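Side-chain contacts in probable enoyl-CoA hydratase/isomerase (Pseudomonas aeruginosa, PDB 7BOR), which binds coenzyme A in a crotonase fold and probably acts as an enoyl-CoA isomerase, shifting a double bond in acyl-CoA substrates: residues D19-D22 and K23-L27; D162-G165 and E166-A169; S230-R234 and S235-I239. All coordinates share one frame; numbering follows the deposited sequence.

Contact 1: D19-D22 and K23-L27; sequences DRQD and KKNAL. With COA (coenzyme A), chain C.
The guanidinium of R20 lies flat over the aliphatic stem of K23, whose CG stands 3.5 Å above the centre of the guanidinium plane. Extended from CG to NE, with CG anti to the backbone N (chi1 -175°), the R20 chain carries its head past K23 to the main chain of A26. There NH1 donates to A26 O at 2.8 Å, close to the guanidinium plane, and NH1 also forms a salt bridge with D65, a coenzyme A-binding residue. The packing of K23 CG, the hydrogen bond and the salt bridge together should limit rotation of the head.

N25 holds the backbone of R20 itself. Its OD1 takes the N-H of R20 at 2.8 Å, nearly along the C=O axis, while ND2 donates to F60 O, so both ends of the buried amide are used. R20 O accepts from K23 N and N25 N, which arrive from opposite faces of its plane and close the turn.

Residues of the same turn meet coenzyme A. A26 CB sits 3.5 Å from C6A of the adenine, and K23 CE comes within 3.2 Å of phosphate oxygen O9A, consistent with the adenine and 3'-phosphate recognition of crotonases. The loop joins strand 13-18 to helix 29-44, with R20 touching M31 of that helix and N25 packing on L18 of the strand.

Contact 2: D162-G165 and E166-A169; sequences DFSG and EQAA
Two side-chain bonds run in opposite directions between S164 and Q167. In one, S164 OG accepts from the backbone N of Q167 at 3.0 Å. With OG set between its own backbone N and carbonyl carbon (chi1 67°), the hydroxyl oxygen faces the first turn of the helix. In the other, Q167 returns the favour: its chain, straight beyond CG, reaches back until OE1 accepts the N-H of S164 at 3.3 Å, with the donor in the amide plane and on a lone pair of OE1. The bond is long but fairly straight, at 163° about the hydrogen. A water gives OE1 a second donor at 2.6 Å and also donates to D162 O, bridging the glutamine amide to the backbone of D162.

This reciprocal pair is a capping box, with S164 as the N-cap of helix 165-171. The cap comes directly out of the short strand 163-164, an outer strand of the small three-stranded sheet, so strand and helix meet without an intervening loop. Backbone bonds then take over: A168 N donates to S164 O at 2.9 Å, and A169 N to G165 O at 3.0 Å.

The apolar contacts lie on the buried side. F163 presents the edge of its ring to A168, CE2 meeting CB at 3.9 Å near the ring plane. That same ring meets W171 with the two planes at about 45°, and touches L125 of strand 124-126.

A carbon-to-oxygen van der Waals contact stands apart from these: F163 CB lies 3.4 Å from Q167 OE1, so the glutamine amide passes alongside the root of the phenylalanine side chain on its way to S164 N.

Contact 3: S230-R234 and S235-I239; sequences STRLR and SPEAI
R232 and E237 reach across the break between two helices to form a salt bridge, NH2 to OE1. The modelled separation of 2.5 Å is very short and the N-H...O angle only 120°, so the detailed geometry is doubtful. OE1, the carboxylate oxygen that meets NH2, approaches the guanidinium at its edge, near its plane, and the two flat groups are turned 31° from each other.

Next to this pair, the carbonyl of R232 is the main meeting point of the turn. S235 N donates to R232 O at 3.1 Å from well above the carbonyl plane. S235 OG lies 3.1 Å from the same oxygen, though where its proton goes is not settled. A238 CB also presses close to R232 O, at 3.1 Å. Further along, I239 turns CG1 onto L233 O at 3.4 Å and reaches CD1 to R234 O at 3.6 Å, laying an aliphatic branch along the carbonyls of L233 and R234.

What positions these groups lies a shell further out. The bend in the R232 chain at chi3 (67°) turns the guanidinium toward E237, while its NE donates to G133 O. L233 faces away from the second helix and packs on P74 and L134, and A238 touches L134 as well. S235 is the N-cap of helix 236-245, which follows the long helix 200-233 across a short link, R234 and S235, with the loop around G133 and L134 packed against the junction.

How the contacts relate
From the N terminus, contact 1 comes first and closes the loop between strand 13-18 of the six-stranded sheet and helix 29-44, on one side of the coenzyme A pocket. Contact 2 follows much later, at the passage from strand 163-164 of the small sheet into helix 165-171. Contact 3 comes last, at the turn between helices 200-233 and 236-245. The three are strictly in series, with none nested or crossed, and they do not touch: nearest atoms are about 14 Å apart for contacts 1 and 2, and about 11 Å for contacts 1 and 3. Of the three, contact 1 alone touches the bound coenzyme A.

Contact 1: D19-D22 and K23-L27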
ATOM      1  N   ASP A  19       2.530   9.965   9.454  1.00 48.59           N
ATOM      2  CA  ASP A  19       2.133  10.847  10.562  1.00 47.60           C
ATOM      3  C   ASP A  19       1.449  12.105  10.016  1.00 50.15           C
ATOM      4  O   ASP A  19       2.059  13.177   9.942  1.00 50.84           O
ATOM      5  CB  ASP A  19       3.353  11.206  11.465  1.00 53.19           C
ATOM      6  CG  ASP A  19       2.940  11.559  12.923  1.00 60.26           C
ATOM      7  OD1 ASP A  19       1.723  11.615  13.241  1.00 54.64           O
ATOM      8  OD2 ASP A  19       3.856  11.761  13.755  1.00 67.95           O
ATOM      9  N   ARG A  20       0.165  11.975   9.683  1.00 41.78           N
ATOM     10  CA  ARG A  20      -0.659  13.076   9.172  1.00 46.68           C
ATOM     11  C   ARG A  20      -2.089  12.808   9.648  1.00 45.05           C
ATOM     12  O   ARG A  20      -3.024  12.663   8.867  1.00 48.15           O
ATOM     13  CB  ARG A  20      -0.547  13.198   7.663  1.00 48.66           C
ATOM     14  CG  ARG A  20      -1.277  14.412   7.038  1.00 44.03           C
ATOM     15  CD  ARG A  20      -0.921  14.571   5.573  1.00 41.21           C
ATOM     16  NE  ARG A  20      -1.495  15.796   4.989  1.00 44.75           N
ATOM     17  CZ  ARG A  20      -2.322  15.846   3.945  1.00 47.05           C
ATOM     18  NH1 ARG A  20      -2.681  14.737   3.309  1.00 38.03           N
ATOM     19  NH2 ARG A  20      -2.785  17.016   3.515  1.00 42.31           N
ATOM     20  N   GLN A  21      -2.274  12.743  10.965  1.00 42.80           N
ATOM     21  CA  GLN A  21      -3.503  12.189  11.523  1.00 43.85           C
ATOM     22  C   GLN A  21      -4.705  13.070  11.217  1.00 47.36           C
ATOM     23  O   GLN A  21      -5.791  12.562  10.933  1.00 47.84           O
ATOM     24  CB  GLN A  21      -3.330  11.975  13.034  1.00 49.11           C
ATOM     25  CG  GLN A  21      -2.086  11.116  13.416  1.00 53.19           C
ATOM     26  CD  GLN A  21      -2.098   9.711  12.787  1.00 56.38           C
ATOM     27  OE1 GLN A  21      -1.093   9.270  12.187  1.00 54.10           O
ATOM     28  NE2 GLN A  21      -3.243   9.000  12.924  1.00 49.71           N
ATOM     29  N   ASP A  22      -4.529  14.389  11.238  1.00 46.56           N
ATOM     30  CA  ASP A  22      -5.615  15.300  10.889  1.00 45.48           C
ATOM     31  C   ASP A  22      -6.217  15.015   9.514  1.00 44.62           C
ATOM     32  O   ASP A  22      -7.373  15.375   9.276  1.00 48.55           O
ATOM     33  CB  ASP A  22      -5.087  16.750  10.964  1.00 47.73           C
ATOM     34  CG  ASP A  22      -3.624  16.890  10.398  1.00 60.26           C
ATOM     35  OD1 ASP A  22      -2.735  16.036  10.718  1.00 58.52           O
ATOM     36  OD2 ASP A  22      -3.365  17.846   9.624  1.00 60.57           O
ATOM     37  N   LYS A  23      -5.469  14.400   8.602  1.00 46.77           N
ATOM     38  CA  LYS A  23      -5.979  14.101   7.272  1.00 45.61           C
ATOM     39  C   LYS A  23      -6.107  12.597   7.041  1.00 42.70           C
ATOM     40  O   LYS A  23      -6.085  12.135   5.905  1.00 41.34           O
ATOM     41  CB  LYS A  23      -5.088  14.735   6.205  1.00 44.82           C
ATOM     42  CG  LYS A  23      -5.127  16.280   6.180  1.00 51.46           C
ATOM     43  CD  LYS A  23      -6.573  16.790   6.211  1.00 54.15           C
ATOM     44  CE  LYS A  23      -6.691  18.325   6.141  1.00 59.50           C
ATOM     45  NZ  LYS A  23      -6.502  18.843   4.766  1.00 58.84           N
ATOM     46  N   LYS A  24      -6.262  11.827   8.108  1.00 42.69           N
ATOM     47  CA  LYS A  24      -6.378  10.378   7.998  1.00 39.55           C
ATOM     48  C   LYS A  24      -5.215   9.759   7.235  1.00 37.83           C
ATOM     49  O   LYS A  24      -5.397   8.788   6.489  1.00 35.92           O
ATOM     50  CB  LYS A  24      -7.718   9.994   7.367  1.00 40.51           C
ATOM     51  CG  LYS A  24      -8.923  10.516   8.129  1.00 47.92           C
ATOM     52  CD  LYS A  24      -8.773  10.271   9.637  1.00 46.37           C
ATOM     53  CE  LYS A  24      -9.926   9.499  10.250  1.00 56.56           C
ATOM     54  NZ  LYS A  24      -9.466   8.662  11.425  1.00 48.05           N
ATOM     55  N   ASN A  25      -4.029  10.355   7.420  1.00 35.98           N
ATOM     56  CA  ASN A  25      -2.787   9.953   6.770  1.00 36.14           C
ATOM     57  C   ASN A  25      -2.875   9.957   5.239  1.00 34.33           C
ATOM     58  O   ASN A  25      -2.191   9.164   4.564  1.00 33.31           O
ATOM     59  CB  ASN A  25      -2.316   8.574   7.278  1.00 35.88           C
ATOM     60  CG  ASN A  25      -1.809   8.623   8.737  1.00 43.02           C
ATOM     61  OD1 ASN A  25      -1.390   9.668   9.224  1.00 36.32           O
ATOM     62  ND2 ASN A  25      -1.848   7.484   9.424  1.00 40.06           N
ATOM     63  N   ALA A  26      -3.676  10.864   4.686  1.00 35.15           N
ATOM     64  CA  ALA A  26      -3.789  10.998   3.231  1.00 36.91           C
ATOM     65  C   ALA A  26      -2.433  11.326   2.637  1.00 35.32           C
ATOM     66  O   ALA A  26      -1.700  12.162   3.169  1.00 39.30           O
ATOM     67  CB  ALA A  26      -4.812  12.068   2.875  1.00 36.62           C
ATOM     68  N   LEU A  27      -2.074  10.634   1.564  1.00 34.76           N
ATOM     69  CA  LEU A  27      -0.702  10.654   1.077  1.00 35.75           C
ATOM     70  C   LEU A  27      -0.476  11.766   0.051  1.00 37.78           C
ATOM     71  O   LEU A  27      -1.013  11.711  -1.065  1.00 32.70           O
ATOM     72  CB  LEU A  27      -0.346   9.311   0.451  1.00 33.74           C
ATOM     73  CG  LEU A  27      -0.463   8.090   1.369  1.00 32.54           C
ATOM     74  CD1 LEU A  27      -0.398   6.868   0.536  1.00 34.35           C
ATOM     75  CD2 LEU A  27       0.685   8.154   2.304  1.00 30.26           C
TER
HETATM   76  N1A COA C 301      -7.595  13.360   0.664  1.00 39.74           N
HETATM   77  C2A COA C 301      -7.701  14.635   1.134  1.00 46.38           C
HETATM   78  N3A COA C 301      -8.236  14.899   2.364  1.00 42.56           N
HETATM   79  C4A COA C 301      -8.633  13.843   3.094  1.00 50.01           C
HETATM   80  C5A COA C 301      -8.533  12.573   2.651  1.00 47.55           C
HETATM   81  C6A COA C 301      -8.004  12.332   1.400  1.00 40.25           C
HETATM   82  N6A COA C 301      -7.805  11.022   0.763  1.00 38.35           N
HETATM   83  N7A COA C 301      -9.022  11.728   3.601  1.00 46.91           N
HETATM   84  C8A COA C 301      -9.442  12.465   4.652  1.00 52.42           C
HETATM   85  N9A COA C 301      -9.200  13.721   4.293  1.00 50.98           N
HETATM   86  C1B COA C 301      -9.501  14.794   5.263  1.00 54.33           C
HETATM   87  C2B COA C 301     -11.039  15.287   5.261  1.00 56.91           C
HETATM   88  O2B COA C 301     -11.255  16.110   4.046  1.00 53.67           O
HETATM   89  C3B COA C 301     -11.065  15.926   6.396  1.00 58.38           C
HETATM   90  O3B COA C 301     -10.389  17.246   6.273  1.00 60.63           O
HETATM   91  P3B COA C 301     -10.693  18.477   7.288  1.00 68.58           P
HETATM   92  O7A COA C 301     -10.822  17.994   8.718  1.00 68.59           O
HETATM   93  O8A COA C 301     -11.970  19.121   6.824  1.00 60.32           O
HETATM   94  O9A COA C 301      -9.522  19.411   7.208  1.00 66.88           O
HETATM   95  C4B COA C 301     -10.194  15.126   7.397  1.00 53.87           C
HETATM   96  O4B COA C 301      -9.164  14.431   6.481  1.00 56.24           O
HETATM   97  C5B COA C 301     -10.897  14.158   8.150  1.00 53.87           C
HETATM   98  O5B COA C 301     -11.359  13.232   7.219  1.00 53.17           O
HETATM   99  P1A COA C 301     -12.884  12.665   7.368  1.00 56.63           P
HETATM  100  O1A COA C 301     -13.388  12.060   6.073  1.00 55.96           O
HETATM  101  O2A COA C 301     -13.877  13.706   7.835  1.00 58.78           O
HETATM  102  O3A COA C 301     -12.765  11.532   8.560  1.00 57.37           O
HETATM  103  P2A COA C 301     -13.804  10.252   8.490  1.00 55.48           P
HETATM  104  O4A COA C 301     -13.622   9.461   9.782  1.00 51.06           O
HETATM  105  O5A COA C 301     -15.159  10.860   8.290  1.00 54.72           O
HETATM  106  O6A COA C 301     -13.519   9.321   7.142  1.00 46.27           O
HETATM  107  CBP COA C 301     -12.278   7.957   5.610  1.00 47.46           C
HETATM  108  CCP COA C 301     -12.352   8.484   7.089  1.00 49.84           C
HETATM  109  CDP COA C 301     -10.830   7.423   5.321  1.00 40.58           C
HETATM  110  CEP COA C 301     -13.304   6.816   5.392  1.00 42.18           C
HETATM  111  CAP COA C 301     -12.670   9.207   4.759  1.00 46.66           C
HETATM  112  OAP COA C 301     -11.815  10.245   5.133  1.00 44.37           O
HETATM  113  C9P COA C 301     -12.493   8.991   3.256  1.00 50.46           C
HETATM  114  O9P COA C 301     -13.253   8.330   2.612  1.00 50.98           O
HETATM  115  N8P COA C 301     -11.334   9.682   2.652  1.00 47.67           N
HETATM  116  C7P COA C 301     -11.024   9.564   1.225  1.00 46.83           C
HETATM  117  C6P COA C 301     -10.755   8.081   0.830  1.00 41.58           C
HETATM  118  C5P COA C 301     -10.413   8.112  -0.694  1.00 40.81           C
HETATM  119  O5P COA C 301     -11.238   8.266  -1.525  1.00 38.19           O
HETATM  120  N4P COA C 301      -9.021   7.933  -1.068  1.00 39.72           N
HETATM  121  C3P COA C 301      -8.647   8.004  -2.458  1.00 44.58           C
HETATM  122  C2P COA C 301      -8.959   6.708  -3.159  1.00 43.39           C
HETATM  123  S1P COA C 301      -8.390   6.996  -4.851  1.00 57.94           S

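Contact 2: D162-G165 and E166-A169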
ATOM      1  N   ASP A 162     -16.321  -2.222   0.729  1.00 29.10           N
ATOM      2  CA  ASP A 162     -15.302  -2.260   1.766  1.00 30.79           C
ATOM      3  C   ASP A 162     -15.406  -3.553   2.565  1.00 27.61           C
ATOM      4  O   ASP A 162     -16.356  -4.336   2.446  1.00 27.49           O
ATOM      5  CB  ASP A 162     -15.354  -1.057   2.715  1.00 34.02           C
ATOM      6  CG  ASP A 162     -16.730  -0.710   3.143  1.00 39.89           C
ATOM      7  OD1 ASP A 162     -17.409  -1.640   3.587  1.00 41.36           O
ATOM      8  OD2 ASP A 162     -17.109   0.496   3.034  1.00 50.11           O
ATOM      9  N   PHE A 163     -14.358  -3.802   3.325  1.00 22.75           N
ATOM     10  CA  PHE A 163     -14.232  -5.054   4.028  1.00 26.62           C
ATOM     11  C   PHE A 163     -13.395  -4.829   5.261  1.00 23.84           C
ATOM     12  O   PHE A 163     -12.665  -3.842   5.366  1.00 24.01           O
ATOM     13  CB  PHE A 163     -13.651  -6.149   3.148  1.00 24.79           C
ATOM     14  CG  PHE A 163     -12.339  -5.842   2.499  1.00 26.23           C
ATOM     15  CD1 PHE A 163     -12.265  -5.093   1.308  1.00 27.39           C
ATOM     16  CD2 PHE A 163     -11.164  -6.395   2.983  1.00 24.68           C
ATOM     17  CE1 PHE A 163     -11.042  -4.889   0.672  1.00 22.91           C
ATOM     18  CE2 PHE A 163      -9.945  -6.209   2.310  1.00 25.56           C
ATOM     19  CZ  PHE A 163      -9.890  -5.454   1.174  1.00 26.47           C
ATOM     20  N   SER A 164     -13.602  -5.692   6.237  1.00 24.38           N
ATOM     21  CA  SER A 164     -12.953  -5.558   7.531  1.00 21.84           C
ATOM     22  C   SER A 164     -11.602  -6.249   7.496  1.00 23.45           C
ATOM     23  O   SER A 164     -11.328  -7.102   6.641  1.00 23.80           O
ATOM     24  CB  SER A 164     -13.781  -6.216   8.641  1.00 23.17           C
ATOM     25  OG  SER A 164     -13.813  -7.662   8.432  1.00 20.23           O
ATOM     26  N   GLY A 165     -10.761  -5.905   8.471  1.00 23.79           N
ATOM     27  CA  GLY A 165      -9.509  -6.626   8.635  1.00 25.49           C
ATOM     28  C   GLY A 165      -9.716  -8.121   8.822  1.00 24.60           C
ATOM     29  O   GLY A 165      -8.923  -8.939   8.341  1.00 24.09           O
ATOM     30  N   GLU A 166     -10.729  -8.490   9.603  1.00 25.34           N
ATOM     31  CA  GLU A 166     -11.101  -9.891   9.742  1.00 26.53           C
ATOM     32  C   GLU A 166     -11.281 -10.532   8.361  1.00 25.88           C
ATOM     33  O   GLU A 166     -10.729 -11.602   8.072  1.00 23.06           O
ATOM     34  CB  GLU A 166     -12.388  -9.981  10.574  1.00 25.62           C
ATOM     35  CG  GLU A 166     -12.717 -11.405  10.990  1.00 33.24           C
ATOM     36  CD  GLU A 166     -12.040 -11.757  12.319  1.00 47.84           C
ATOM     37  OE1 GLU A 166     -12.593 -11.396  13.405  1.00 48.09           O
ATOM     38  OE2 GLU A 166     -10.940 -12.356  12.272  1.00 49.95           O
ATOM     39  N   GLN A 167     -12.016  -9.854   7.474  1.00 23.76           N
ATOM     40  CA  GLN A 167     -12.302 -10.423   6.165  1.00 24.40           C
ATOM     41  C   GLN A 167     -11.033 -10.494   5.326  1.00 24.56           C
ATOM     42  O   GLN A 167     -10.833 -11.466   4.611  1.00 20.88           O
ATOM     43  CB  GLN A 167     -13.403  -9.615   5.431  1.00 26.76           C
ATOM     44  CG  GLN A 167     -14.837  -9.882   5.976  1.00 28.92           C
ATOM     45  CD  GLN A 167     -15.923  -9.059   5.266  1.00 32.77           C
ATOM     46  OE1 GLN A 167     -15.816  -7.839   5.178  1.00 31.64           O
ATOM     47  NE2 GLN A 167     -16.986  -9.715   4.830  1.00 35.22           N
ATOM     48  N   ALA A 168     -10.167  -9.486   5.444  1.00 24.35           N
ATOM     49  CA  ALA A 168      -8.876  -9.466   4.759  1.00 24.55           C
ATOM     50  C   ALA A 168      -8.035 -10.694   5.116  1.00 24.65           C
ATOM     51  O   ALA A 168      -7.414 -11.313   4.251  1.00 26.29           O
ATOM     52  CB  ALA A 168      -8.158  -8.165   5.143  1.00 20.34           C
ATOM     53  N   ALA A 169      -8.014 -11.059   6.386  1.00 23.37           N
ATOM     54  CA  ALA A 169      -7.279 -12.263   6.805  1.00 25.49           C
ATOM     55  C   ALA A 169      -7.939 -13.548   6.297  1.00 24.85           C
ATOM     56  O   ALA A 169      -7.241 -14.470   5.858  1.00 23.43           O
ATOM     57  CB  ALA A 169      -7.169 -12.273   8.321  1.00 25.94           C
TER
HETATM   58  O   HOH W   1     -17.262  -7.227   3.164  1.00 42.02           O

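Contact 3: S230-R234 and S235-I239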
ATOM      1  N   SER A 230      -4.508   7.892 -15.136  1.00 38.27           N
ATOM      2  CA  SER A 230      -4.116   9.256 -15.442  1.00 41.98           C
ATOM      3  C   SER A 230      -5.139   9.919 -16.359  1.00 35.33           C
ATOM      4  O   SER A 230      -5.566  11.050 -16.125  1.00 38.22           O
ATOM      5  CB  SER A 230      -2.721   9.228 -16.076  1.00 40.88           C
ATOM      6  OG  SER A 230      -2.328  10.547 -16.397  1.00 63.99           O
ATOM      7  N   THR A 231      -5.573   9.218 -17.394  1.00 35.74           N
ATOM      8  CA  THR A 231      -6.550   9.834 -18.281  1.00 41.15           C
ATOM      9  C   THR A 231      -7.831  10.154 -17.520  1.00 37.81           C
ATOM     10  O   THR A 231      -8.390  11.257 -17.654  1.00 34.14           O
ATOM     11  CB  THR A 231      -6.835   8.920 -19.465  1.00 39.39           C
ATOM     12  OG1 THR A 231      -5.645   8.777 -20.240  1.00 42.23           O
ATOM     13  CG2 THR A 231      -7.960   9.496 -20.347  1.00 39.15           C
ATOM     14  N   ARG A 232      -8.292   9.208 -16.681  1.00 36.35           N
ATOM     15  CA  ARG A 232      -9.568   9.394 -15.995  1.00 37.52           C
ATOM     16  C   ARG A 232      -9.484  10.508 -14.985  1.00 30.88           C
ATOM     17  O   ARG A 232     -10.499  11.166 -14.714  1.00 32.38           O
ATOM     18  CB  ARG A 232     -10.026   8.101 -15.322  1.00 34.66           C
ATOM     19  CG  ARG A 232     -10.401   7.020 -16.341  1.00 37.54           C
ATOM     20  CD  ARG A 232     -11.162   5.882 -15.691  1.00 42.94           C
ATOM     21  NE  ARG A 232     -12.443   6.418 -15.267  1.00 40.09           N
ATOM     22  CZ  ARG A 232     -13.542   6.328 -15.986  1.00 39.85           C
ATOM     23  NH1 ARG A 232     -13.525   5.646 -17.118  1.00 44.92           N
ATOM     24  NH2 ARG A 232     -14.659   6.871 -15.549  1.00 39.25           N
ATOM     25  N   LEU A 233      -8.307  10.737 -14.418  1.00 33.51           N
ATOM     26  CA  LEU A 233      -8.230  11.815 -13.442  1.00 36.32           C
ATOM     27  C   LEU A 233      -8.502  13.190 -14.068  1.00 37.80           C
ATOM     28  O   LEU A 233      -8.972  14.151 -13.387  1.00 37.96           O
ATOM     29  CB  LEU A 233      -6.848  11.865 -12.806  1.00 39.07           C
ATOM     30  CG  LEU A 233      -6.564  10.937 -11.605  1.00 43.89           C
ATOM     31  CD1 LEU A 233      -5.048  10.852 -11.375  1.00 43.86           C
ATOM     32  CD2 LEU A 233      -7.281  11.401 -10.370  1.00 38.18           C
ATOM     33  N   ARG A 234      -8.207  13.290 -15.358  1.00 40.23           N
ATOM     34  CA  ARG A 234      -8.349  14.537 -16.086  1.00 41.91           C
ATOM     35  C   ARG A 234      -9.700  14.654 -16.762  1.00 39.18           C
ATOM     36  O   ARG A 234      -9.989  15.670 -17.439  1.00 36.45           O
ATOM     37  CB  ARG A 234      -7.291  14.671 -17.173  1.00 38.93           C
ATOM     38  CG  ARG A 234      -5.895  14.303 -16.783  1.00 52.03           C
ATOM     39  CD  ARG A 234      -4.997  14.153 -18.022  1.00 59.56           C
ATOM     40  NE  ARG A 234      -4.541  15.456 -18.516  1.00 91.59           N
ATOM     41  CZ  ARG A 234      -3.462  16.097 -18.054  1.00 93.04           C
ATOM     42  NH1 ARG A 234      -2.721  15.555 -17.077  1.00 78.70           N
ATOM     43  NH2 ARG A 234      -3.116  17.289 -18.563  1.00 62.37           N
ATOM     44  N   SER A 235     -10.578  13.551 -16.636  1.00 32.89           N
ATOM     45  CA  SER A 235     -11.883  13.597 -17.213  1.00 32.07           C
ATOM     46  C   SER A 235     -12.953  14.099 -16.210  1.00 33.47           C
ATOM     47  O   SER A 235     -12.818  13.981 -14.949  1.00 30.46           O
ATOM     48  CB  SER A 235     -12.260  12.171 -17.666  1.00 36.74           C
ATOM     49  OG  SER A 235     -12.922  11.470 -16.599  1.00 42.92           O
ATOM     50  N   PRO A 236     -14.057  14.579 -16.800  1.00 32.83           N
ATOM     51  CA  PRO A 236     -15.128  15.147 -15.928  1.00 31.57           C
ATOM     52  C   PRO A 236     -15.708  14.189 -14.887  1.00 35.06           C
ATOM     53  O   PRO A 236     -16.087  14.641 -13.741  1.00 34.64           O
ATOM     54  CB  PRO A 236     -16.192  15.611 -16.934  1.00 32.24           C
ATOM     55  CG  PRO A 236     -15.421  15.809 -18.221  1.00 33.26           C
ATOM     56  CD  PRO A 236     -14.324  14.775 -18.267  1.00 37.55           C
ATOM     57  N   GLU A 237     -15.908  12.919 -15.316  1.00 37.16           N
ATOM     58  CA  GLU A 237     -16.524  11.947 -14.406  1.00 37.94           C
ATOM     59  C   GLU A 237     -15.821  11.924 -13.035  1.00 35.98           C
ATOM     60  O   GLU A 237     -16.441  12.026 -11.942  1.00 37.07           O
ATOM     61  CB  GLU A 237     -16.536  10.557 -15.047  1.00 42.98           C
ATOM     62  CG  GLU A 237     -17.847  10.125 -15.554  1.00 44.06           C
ATOM     63  CD  GLU A 237     -17.715   8.794 -16.245  1.00 46.28           C
ATOM     64  OE1 GLU A 237     -16.541   8.260 -16.335  1.00 50.41           O
ATOM     65  OE2 GLU A 237     -18.768   8.235 -16.730  1.00 47.13           O
ATOM     66  N   ALA A 238     -14.524  11.661 -13.083  1.00 32.72           N
ATOM     67  CA  ALA A 238     -13.718  11.664 -11.881  1.00 34.19           C
ATOM     68  C   ALA A 238     -13.592  13.054 -11.261  1.00 36.17           C
ATOM     69  O   ALA A 238     -13.725  13.199 -10.052  1.00 35.25           O
ATOM     70  CB  ALA A 238     -12.337  11.094 -12.161  1.00 33.33           C
ATOM     71  N   ILE A 239     -13.318  14.094 -12.046  1.00 34.25           N
ATOM     72  CA  ILE A 239     -13.242  15.415 -11.425  1.00 33.97           C
ATOM     73  C   ILE A 239     -14.504  15.689 -10.606  1.00 33.34           C
ATOM     74  O   ILE A 239     -14.434  16.181  -9.473  1.00 38.19           O
ATOM     75  CB  ILE A 239     -12.982  16.495 -12.498  1.00 31.47           C
ATOM     76  CG1 ILE A 239     -11.522  16.402 -12.956  1.00 31.67           C
ATOM     77  CG2 ILE A 239     -13.325  17.870 -11.976  1.00 33.41           C
ATOM     78  CD1 ILE A 239     -11.204  17.138 -14.333  1.00 34.34           C
TER